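Local coordinates for glycoside hydrolase family protein (Novosphingobium sp. PP1Y, PDB 6Q2F) that hydrolyses alpha-L-rhamnosides as an alpha-L-rhamnosidase, probably releasing terminal L-rhamnose from its glycoside substrates, at residues Lys145-Lys151 and Leu462-Lys466; Lys238-Asp242 and Val368-Glu372; Val492-Val497 and Glu575-Lys579; Leu809-Val814 and Leu844-Trp849. All coordinates share one frame. Residues are numbered along the deposited sequence.

Contact 1 of 4, residues Lys145-Lys151 and Leu462-Lys466; sequences KPQDGLK and LEVDK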
# COMPACT_ATOMS: atom_id res chain seq x y z
N LYS A 145 -12.41 19.81 16.12
CA LYS A 145 -12.06 20.65 17.25
C LYS A 145 -10.68 20.24 17.77
O LYS A 145 -10.29 19.07 17.65
CB LYS A 145 -13.10 20.51 18.37
CG LYS A 145 -14.53 20.87 17.99
CD LYS A 145 -15.44 20.68 19.22
CE LYS A 145 -16.90 21.04 18.94
NZ LYS A 145 -17.46 20.25 17.81
N PRO A 146 -9.92 21.18 18.34
CA PRO A 146 -8.59 20.83 18.88
C PRO A 146 -8.60 19.59 19.77
O PRO A 146 -7.73 18.71 19.63
CB PRO A 146 -8.19 22.08 19.68
CG PRO A 146 -8.98 23.20 19.04
CD PRO A 146 -10.29 22.57 18.65
N GLN A 147 -9.57 19.49 20.69
CA GLN A 147 -9.68 18.33 21.57
C GLN A 147 -9.79 17.01 20.80
O GLN A 147 -9.42 15.96 21.34
CB GLN A 147 -10.90 18.49 22.49
CG GLN A 147 -12.13 19.11 21.81
CD GLN A 147 -13.35 19.19 22.72
OE1 GLN A 147 -13.59 18.31 23.53
NE2 GLN A 147 -14.12 20.27 22.58
N ASP A 148 -10.27 17.03 19.56
CA ASP A 148 -10.50 15.82 18.79
C ASP A 148 -9.39 15.50 17.80
O ASP A 148 -9.54 14.58 16.98
CB ASP A 148 -11.84 15.92 18.07
CG ASP A 148 -13.01 15.85 19.02
OD1 ASP A 148 -12.87 15.14 20.03
OD2 ASP A 148 -14.05 16.47 18.75
N GLY A 149 -8.26 16.20 17.86
CA GLY A 149 -7.17 15.86 16.98
C GLY A 149 -6.35 14.69 17.50
O GLY A 149 -6.55 14.19 18.62
N LEU A 150 -5.41 14.24 16.67
CA LEU A 150 -4.52 13.16 17.08
C LEU A 150 -3.72 13.59 18.31
O LEU A 150 -3.30 14.73 18.42
CB LEU A 150 -3.58 12.79 15.93
CG LEU A 150 -4.21 12.00 14.77
CD1 LEU A 150 -3.34 12.16 13.54
CD2 LEU A 150 -4.32 10.53 15.17
N LYS A 151 -3.53 12.65 19.24
CA LYS A 151 -2.96 12.94 20.55
C LYS A 151 -1.76 12.05 20.83
O LYS A 151 -1.74 10.86 20.48
CB LYS A 151 -3.98 12.71 21.66
CG LYS A 151 -5.20 13.58 21.57
CD LYS A 151 -6.27 13.02 22.50
CE LYS A 151 -7.60 13.68 22.28
NZ LYS A 151 -8.21 13.19 21.01
N LEU A 462 -7.05 19.76 11.59
CA LEU A 462 -6.53 18.58 12.27
C LEU A 462 -7.09 17.28 11.70
O LEU A 462 -8.29 17.16 11.46
CB LEU A 462 -6.85 18.67 13.76
CG LEU A 462 -6.19 19.86 14.45
CD1 LEU A 462 -6.72 19.97 15.89
CD2 LEU A 462 -4.67 19.68 14.44
N GLU A 463 -6.20 16.31 11.49
CA GLU A 463 -6.63 14.93 11.37
C GLU A 463 -7.37 14.52 12.63
O GLU A 463 -6.89 14.72 13.75
CB GLU A 463 -5.40 14.04 11.13
CG GLU A 463 -4.76 14.23 9.73
CD GLU A 463 -5.57 13.53 8.64
OE1 GLU A 463 -6.42 12.69 8.98
OE2 GLU A 463 -5.34 13.83 7.44
N VAL A 464 -8.56 13.94 12.46
CA VAL A 464 -9.35 13.52 13.61
C VAL A 464 -8.64 12.36 14.32
O VAL A 464 -7.94 11.55 13.70
CB VAL A 464 -10.78 13.11 13.20
CG1 VAL A 464 -10.77 11.78 12.40
CG2 VAL A 464 -11.68 12.95 14.44
N ASP A 465 -8.81 12.29 15.63
CA ASP A 465 -8.24 11.23 16.46
C ASP A 465 -8.71 9.87 15.95
O ASP A 465 -9.88 9.51 16.09
CB ASP A 465 -8.65 11.47 17.93
CG ASP A 465 -8.18 10.36 18.87
OD1 ASP A 465 -7.68 9.32 18.38
OD2 ASP A 465 -8.30 10.53 20.10
N LYS A 466 -7.80 9.10 15.35
CA LYS A 466 -8.17 7.88 14.65
C LYS A 466 -8.57 6.75 15.60
O LYS A 466 -9.11 5.74 15.14
CB LYS A 466 -7.00 7.43 13.76
CG LYS A 466 -6.43 8.53 12.85
CD LYS A 466 -7.29 8.72 11.60
CE LYS A 466 -6.76 9.88 10.73
NZ LYS A 466 -7.57 11.14 10.85
O HOH W 1 -4.37 15.83 14.09
O HOH W 2 -4.88 10.16 19.04
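L150 lays its side chain over the backbone of E463-K466, with L150 CD1 3.7 Å from E463 CB and L150 CD2 3.7 Å from K466 CG. The backbones join in a single beta bridge between G149 and V464: D465 N donates to D148 O at 2.8 Å, and L150 N makes a weak bond to E463 O at 3.3 Å. Water 1 links the same pair, 3.2 Å from L150 N and 2.8 Å from E463 O. At the start of the second segment, L462 CD1 lies 3.6 Å from P146 CA. K151 NZ forms a salt bridge with D465 OD2 at 2.8 Å, while T513 also hydrogen-bonds that oxygen; K151 NZ reaches back to G149 O at 3.1 Å as well. The two loops pair where a long insertion, which includes an antiparallel sheet, leaves a (beta/alpha)8 barrel after strand 127-131 and returns to it before helix 469-487.

Contact 2 of 4, residues Lys238-Asp242 and Val368-Glu372; sequences KALVD and VGQFE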
# COMPACT_ATOMS: atom_id res chain seq x y z
N LYS A 238 25.63 21.55 30.40
CA LYS A 238 24.36 21.56 31.11
C LYS A 238 23.19 21.61 30.14
O LYS A 238 22.09 21.13 30.47
CB LYS A 238 24.32 22.74 32.09
CG LYS A 238 24.07 24.11 31.46
CD LYS A 238 22.59 24.49 31.50
CE LYS A 238 22.18 25.32 30.29
NZ LYS A 238 20.70 25.50 30.21
N ALA A 239 23.39 22.16 28.94
CA ALA A 239 22.34 22.22 27.93
C ALA A 239 21.99 20.84 27.38
O ALA A 239 20.97 20.72 26.68
CB ALA A 239 22.75 23.14 26.78
N LEU A 240 22.78 19.81 27.66
CA LEU A 240 22.42 18.47 27.21
C LEU A 240 21.29 17.87 28.06
O LEU A 240 20.53 17.04 27.55
CB LEU A 240 23.65 17.57 27.23
CG LEU A 240 24.79 17.99 26.30
CD1 LEU A 240 26.12 17.33 26.68
CD2 LEU A 240 24.41 17.67 24.85
N VAL A 241 21.17 18.27 29.34
CA VAL A 241 20.06 17.89 30.21
C VAL A 241 19.04 19.01 30.29
O VAL A 241 18.17 19.00 31.16
CB VAL A 241 20.54 17.55 31.63
CG1 VAL A 241 19.33 17.27 32.53
CG2 VAL A 241 21.56 16.40 31.65
N ASP A 242 19.15 19.99 29.40
CA ASP A 242 18.27 21.13 29.49
C ASP A 242 16.81 20.68 29.43
O ASP A 242 16.48 19.61 28.91
CB ASP A 242 18.56 22.11 28.36
CG ASP A 242 18.73 23.52 28.86
OD1 ASP A 242 18.38 23.79 30.03
OD2 ASP A 242 19.21 24.36 28.07
N VAL A 368 23.26 18.80 18.77
CA VAL A 368 22.81 17.67 19.54
C VAL A 368 21.99 18.32 20.62
O VAL A 368 22.51 18.99 21.46
CB VAL A 368 23.94 16.89 20.13
CG1 VAL A 368 23.44 15.92 21.17
CG2 VAL A 368 24.66 16.14 19.04
N GLY A 369 20.68 18.15 20.58
CA GLY A 369 19.80 18.80 21.52
C GLY A 369 19.80 18.18 22.91
O GLY A 369 19.73 18.90 23.90
N GLN A 370 19.87 16.86 22.99
CA GLN A 370 19.88 16.16 24.26
C GLN A 370 20.88 15.01 24.20
O GLN A 370 20.95 14.29 23.20
CB GLN A 370 18.50 15.60 24.61
CG GLN A 370 18.43 14.89 25.96
CD GLN A 370 17.09 14.23 26.20
OE1 GLN A 370 16.36 13.94 25.26
NE2 GLN A 370 16.76 13.98 27.46
N PHE A 371 21.65 14.86 25.28
CA PHE A 371 22.54 13.71 25.43
C PHE A 371 22.67 13.47 26.93
O PHE A 371 23.45 14.16 27.60
CB PHE A 371 23.89 13.95 24.77
CG PHE A 371 24.81 12.76 24.83
CD1 PHE A 371 24.32 11.48 25.05
CD2 PHE A 371 26.18 12.93 24.66
CE1 PHE A 371 25.17 10.39 25.11
CE2 PHE A 371 27.03 11.83 24.71
CZ PHE A 371 26.53 10.57 24.94
N GLU A 372 21.91 12.51 27.44
CA GLU A 372 21.74 12.32 28.88
C GLU A 372 22.12 10.90 29.25
O GLU A 372 21.60 9.94 28.66
CB GLU A 372 20.29 12.61 29.27
CG GLU A 372 20.01 12.63 30.77
CD GLU A 372 18.69 13.31 31.09
OE1 GLU A 372 18.22 14.12 30.25
OE2 GLU A 372 18.12 13.02 32.17
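V368 starts the second segment by meeting L240 from one end: V368 CG1 lies 4.2 Å from L240 CD2, and the valine backbone pairs with V249 of the adjoining strand. G369 comes next, and together with Q370 it sits opposite F277 as a classic beta bulge that interrupts strand 366-374. At Q370 the chain presses on the carbonyl of L240: Q370 CA makes a CA-H...O contact with L240 O at 3.5 Å, and Q370 CG is 3.4 Å from the same oxygen. Two antiparallel sheets, of four and six strands, make a beta-sandwich here, with the strand orders seen again in the galactose-binding-like region near the C-terminus. L240, in a short 3-10 segment between strands 234-235 and 249-251, is wedged between them and also touches L261 and L263 of the six-stranded sheet. F371 follows, sending its N to L240 O in a weak hydrogen bond of 3.3 Å while its CB packs 3.8 Å from L240 CD2; its ring joins the leucine against L261 and L263. E372 finishes the walk nearer the solvent, where E372 OE1 stands 4.0 Å from V241 CG1 and accepts a hydrogen bond from Q370 NE2 at 3.2 Å.

Contact 3 of 4, residues Val492-Val497 and Glu575-Lys579; sequences VGKRGV and ENDLK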
# COMPACT_ATOMS: atom_id res chain seq x y z
N VAL A 492 -26.09 12.06 -3.26
CA VAL A 492 -25.15 11.42 -2.36
C VAL A 492 -25.83 10.15 -1.83
O VAL A 492 -26.88 10.23 -1.19
CB VAL A 492 -24.72 12.33 -1.20
CG1 VAL A 492 -23.76 11.59 -0.30
CG2 VAL A 492 -24.06 13.63 -1.73
N GLY A 493 -25.22 9.00 -2.10
CA GLY A 493 -25.81 7.74 -1.65
C GLY A 493 -26.12 6.84 -2.82
O GLY A 493 -25.20 6.31 -3.45
N LYS A 494 -27.40 6.67 -3.14
CA LYS A 494 -27.81 5.77 -4.21
C LYS A 494 -27.59 6.36 -5.60
O LYS A 494 -27.59 5.62 -6.58
CB LYS A 494 -29.27 5.38 -4.04
CG LYS A 494 -29.50 4.59 -2.75
CD LYS A 494 -30.90 4.01 -2.68
CE LYS A 494 -30.87 2.65 -2.00
NZ LYS A 494 -32.17 1.94 -2.12
N ARG A 495 -27.40 7.67 -5.69
CA ARG A 495 -27.21 8.35 -6.96
C ARG A 495 -26.12 9.39 -6.80
O ARG A 495 -25.88 9.88 -5.69
CB ARG A 495 -28.53 8.99 -7.43
CG ARG A 495 -29.56 7.95 -7.94
CD ARG A 495 -30.89 8.62 -8.28
NE ARG A 495 -30.86 9.28 -9.59
CZ ARG A 495 -31.68 10.27 -9.95
NH1 ARG A 495 -32.59 10.74 -9.10
NH2 ARG A 495 -31.58 10.81 -11.16
N GLY A 496 -25.45 9.72 -7.90
CA GLY A 496 -24.42 10.74 -7.88
C GLY A 496 -23.15 10.23 -7.22
O GLY A 496 -22.44 9.40 -7.79
N VAL A 497 -22.84 10.75 -6.03
CA VAL A 497 -21.70 10.25 -5.25
C VAL A 497 -22.10 8.90 -4.65
O VAL A 497 -23.03 8.82 -3.85
CB VAL A 497 -21.29 11.25 -4.16
CG1 VAL A 497 -20.06 10.74 -3.40
CG2 VAL A 497 -20.99 12.61 -4.77
N GLU A 575 -24.58 4.01 6.50
CA GLU A 575 -25.77 4.73 6.94
C GLU A 575 -26.22 5.75 5.91
O GLU A 575 -27.40 6.09 5.88
CB GLU A 575 -25.51 5.40 8.29
CG GLU A 575 -25.40 4.39 9.45
CD GLU A 575 -24.56 4.92 10.61
OE1 GLU A 575 -24.42 6.16 10.72
OE2 GLU A 575 -24.02 4.10 11.37
N ASN A 576 -25.31 6.22 5.06
CA ASN A 576 -25.61 7.18 4.00
C ASN A 576 -25.67 6.54 2.61
O ASN A 576 -25.58 7.25 1.61
CB ASN A 576 -24.59 8.32 4.02
CG ASN A 576 -24.79 9.25 5.22
OD1 ASN A 576 -25.55 10.20 5.16
ND2 ASN A 576 -24.07 8.96 6.33
N ASP A 577 -25.81 5.21 2.54
CA ASP A 577 -25.92 4.49 1.26
C ASP A 577 -24.68 4.63 0.39
O ASP A 577 -24.76 4.55 -0.83
CB ASP A 577 -27.16 4.93 0.46
CG ASP A 577 -28.44 4.70 1.20
OD1 ASP A 577 -28.60 3.62 1.79
OD2 ASP A 577 -29.29 5.62 1.19
N LEU A 578 -23.53 4.83 1.02
CA LEU A 578 -22.26 4.92 0.32
C LEU A 578 -21.46 3.63 0.52
O LEU A 578 -21.57 2.97 1.56
CB LEU A 578 -21.44 6.10 0.83
CG LEU A 578 -22.05 7.51 0.62
CD1 LEU A 578 -21.30 8.57 1.43
CD2 LEU A 578 -21.99 7.88 -0.86
N LYS A 579 -20.65 3.28 -0.48
CA LYS A 579 -19.64 2.24 -0.34
C LYS A 579 -18.30 2.87 0.00
O LYS A 579 -18.08 4.06 -0.19
CB LYS A 579 -19.52 1.42 -1.62
CG LYS A 579 -20.80 0.80 -2.11
CD LYS A 579 -20.59 0.09 -3.45
CE LYS A 579 -21.92 -0.19 -4.15
NZ LYS A 579 -22.49 1.03 -4.82
O HOH W 3 -27.19 9.53 1.53
O HOH W 4 -29.20 8.36 -0.79
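Two carbonyl oxygens face each other here: G493 O and D577 O are 3.2 Å apart, both acceptors, so no hydrogen bond can join them. D577 O instead meets G493 CA in a CA-H...O contact of 3.5 Å. The backbone of G493, at phi 120° and psi -108°, has no place for a CB, which would jam against the carbonyl of V492 and clash with N576 O. Without one, G493 CA can sit 3.3 Å from N576 O. In the other segment, helix 543-575 ends in a Schellman motif with D577, at positive phi, as its C-prime residue, and D577 CB meets K494 CG at 4.0 Å. L578 packs against the turn closed by G493 N to V497 O at 2.8 Å: L578 CD2 lies 3.3 Å from V497 O, 3.6 Å from G493 N and 4.1 Å from V492 CG1. Both segments lead into neighbouring parallel barrel strands, 497-502 and 579-582, where those strands begin. With no direct hydrogen bond between them, the segments meet through one leucine among valines, the CA-H...O contact and water: water 3 lies 2.8 Å from both V492 O and N576 O, and G493 O is satisfied by R498.

Contact 4 of 4, residues Leu809-Val814 and Leu844-Trp849; sequences LAALVV and LVARLW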
# COMPACT_ATOMS: atom_id res chain seq x y z
N LEU A 809 -6.04 -21.79 17.24
CA LEU A 809 -5.32 -22.69 16.35
C LEU A 809 -5.43 -24.12 16.83
O LEU A 809 -5.74 -25.03 16.05
CB LEU A 809 -3.87 -22.24 16.25
CG LEU A 809 -3.01 -22.89 15.20
CD1 LEU A 809 -3.33 -22.29 13.82
CD2 LEU A 809 -1.57 -22.66 15.61
N ALA A 810 -5.20 -24.34 18.13
CA ALA A 810 -5.37 -25.67 18.71
C ALA A 810 -6.79 -26.18 18.52
O ALA A 810 -7.00 -27.36 18.23
CB ALA A 810 -5.01 -25.66 20.19
N ALA A 811 -7.79 -25.30 18.70
CA ALA A 811 -9.17 -25.76 18.59
C ALA A 811 -9.49 -26.17 17.15
O ALA A 811 -10.20 -27.16 16.91
CB ALA A 811 -10.13 -24.67 19.07
N LEU A 812 -8.96 -25.43 16.17
CA LEU A 812 -9.20 -25.80 14.78
C LEU A 812 -8.51 -27.12 14.45
O LEU A 812 -9.10 -27.99 13.81
CB LEU A 812 -8.74 -24.69 13.84
CG LEU A 812 -9.51 -23.37 13.92
CD1 LEU A 812 -8.77 -22.28 13.17
CD2 LEU A 812 -10.91 -23.55 13.36
N VAL A 813 -7.25 -27.27 14.86
CA VAL A 813 -6.53 -28.54 14.72
C VAL A 813 -7.34 -29.67 15.33
O VAL A 813 -7.68 -30.65 14.64
CB VAL A 813 -5.13 -28.45 15.36
CG1 VAL A 813 -4.46 -29.81 15.36
CG2 VAL A 813 -4.26 -27.45 14.61
N VAL A 814 -7.69 -29.56 16.62
CA VAL A 814 -8.43 -30.63 17.29
C VAL A 814 -9.77 -30.88 16.58
O VAL A 814 -10.27 -32.01 16.53
CB VAL A 814 -8.61 -30.31 18.78
CG1 VAL A 814 -9.60 -31.27 19.45
CG2 VAL A 814 -7.24 -30.42 19.49
N LEU A 844 -0.66 -26.25 25.32
CA LEU A 844 -1.14 -26.26 23.95
C LEU A 844 0.03 -26.44 22.98
O LEU A 844 -0.09 -27.17 21.99
CB LEU A 844 -1.92 -24.98 23.65
CG LEU A 844 -3.27 -24.91 24.36
CD1 LEU A 844 -3.95 -23.58 24.10
CD2 LEU A 844 -4.17 -26.04 23.89
N VAL A 845 1.16 -25.78 23.25
CA VAL A 845 2.32 -26.00 22.40
C VAL A 845 2.75 -27.46 22.46
O VAL A 845 3.00 -28.09 21.43
CB VAL A 845 3.47 -25.05 22.78
CG1 VAL A 845 4.75 -25.47 22.08
CG2 VAL A 845 3.12 -23.61 22.38
N ALA A 846 2.79 -28.04 23.67
CA ALA A 846 3.19 -29.44 23.78
C ALA A 846 2.22 -30.36 23.05
O ALA A 846 2.64 -31.37 22.48
CB ALA A 846 3.33 -29.86 25.26
N ARG A 847 0.93 -30.01 23.02
CA ARG A 847 -0.04 -30.88 22.35
C ARG A 847 0.09 -30.80 20.83
O ARG A 847 0.07 -31.84 20.15
CB ARG A 847 -1.47 -30.54 22.78
CG ARG A 847 -2.43 -31.70 22.51
CD ARG A 847 -3.90 -31.34 22.71
NE ARG A 847 -4.74 -32.40 22.16
CZ ARG A 847 -6.07 -32.45 22.25
NH1 ARG A 847 -6.74 -31.49 22.87
NH2 ARG A 847 -6.73 -33.46 21.72
N LEU A 848 0.23 -29.60 20.28
CA LEU A 848 0.30 -29.49 18.83
C LEU A 848 1.67 -29.88 18.31
O LEU A 848 1.78 -30.28 17.14
CB LEU A 848 -0.03 -28.07 18.35
CG LEU A 848 -1.38 -27.44 18.65
CD1 LEU A 848 -1.75 -26.38 17.62
CD2 LEU A 848 -2.46 -28.48 18.77
N TRP A 849 2.71 -29.75 19.13
CA TRP A 849 4.08 -30.04 18.71
C TRP A 849 4.71 -31.03 19.68
O TRP A 849 5.63 -30.68 20.43
CB TRP A 849 4.90 -28.75 18.62
CG TRP A 849 4.50 -27.92 17.44
CD1 TRP A 849 4.92 -28.07 16.16
CD2 TRP A 849 3.58 -26.82 17.44
NE1 TRP A 849 4.32 -27.13 15.35
CE2 TRP A 849 3.49 -26.35 16.11
CE3 TRP A 849 2.83 -26.18 18.43
CZ2 TRP A 849 2.69 -25.27 15.75
CZ3 TRP A 849 2.02 -25.11 18.07
CH2 TRP A 849 1.96 -24.67 16.74
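L848, in its m,t rotamer, makes the largest contribution to this meeting of helices 803-814 and 838-848. Its CD1 is 3.8 Å from A810 CA, 4.1 Å from V813 CG2 and 4.2 Å from L809 CD2, while its CD2 lies 4.1 Å from A810 CB. The small alanine gives the leucine a shallow seat on the opposing helix. L809 takes t,p, which brings its CD2 against L848 and also 4.2 Å from W849 CH2, obliquely to the indole. W849, just past the helix end, is m at chi1, and its NE1 is hydrogen-bonded to G821 O. One turn before L848, L844 (m,t) places its CD2 3.8 Å from A810 CB. R847 is fully extended, with chi1 to chi3 all t, so its guanidinium reaches V814, itself t; V814 CG2 sits over one face of that group, 3.6 Å from R847 NH1. The segment axes come within 10.7 Å and cross at 31°, running in roughly the same direction. Helix 803-814 links parallel strands 788-794 and 818-820 as a beta-alpha-beta crossover, and V813 and L848 both rest on V862 of the same mixed sheet. Across the two helix segments no hydrogen bond forms: the fit depends on apolar shape, with the one charged group lying flat at the exposed margin.

How the contacts relate
Three domains are sampled here. Contacts 1 and 3 both belong to the barrel, at its junction with the insertion and at the beginnings of strands 497-502 and 579-582; their centres are 26 Å apart. Both strands that start at contact 3 run on to sodium ligands, 497-502 to D503 and S504, 579-582 to E583; E586 and E644 complete the site. The E463 side chain of contact 1 is about 13 Å from that ion. Contact 2 lies within the chain inserted between the segments of contact 1, with centres 31 Å apart. Contact 4, in a later alpha/beta domain, is 43 Å from contact 1, 46 Å from contact 3 and 52 Å from contact 2, centre to centre.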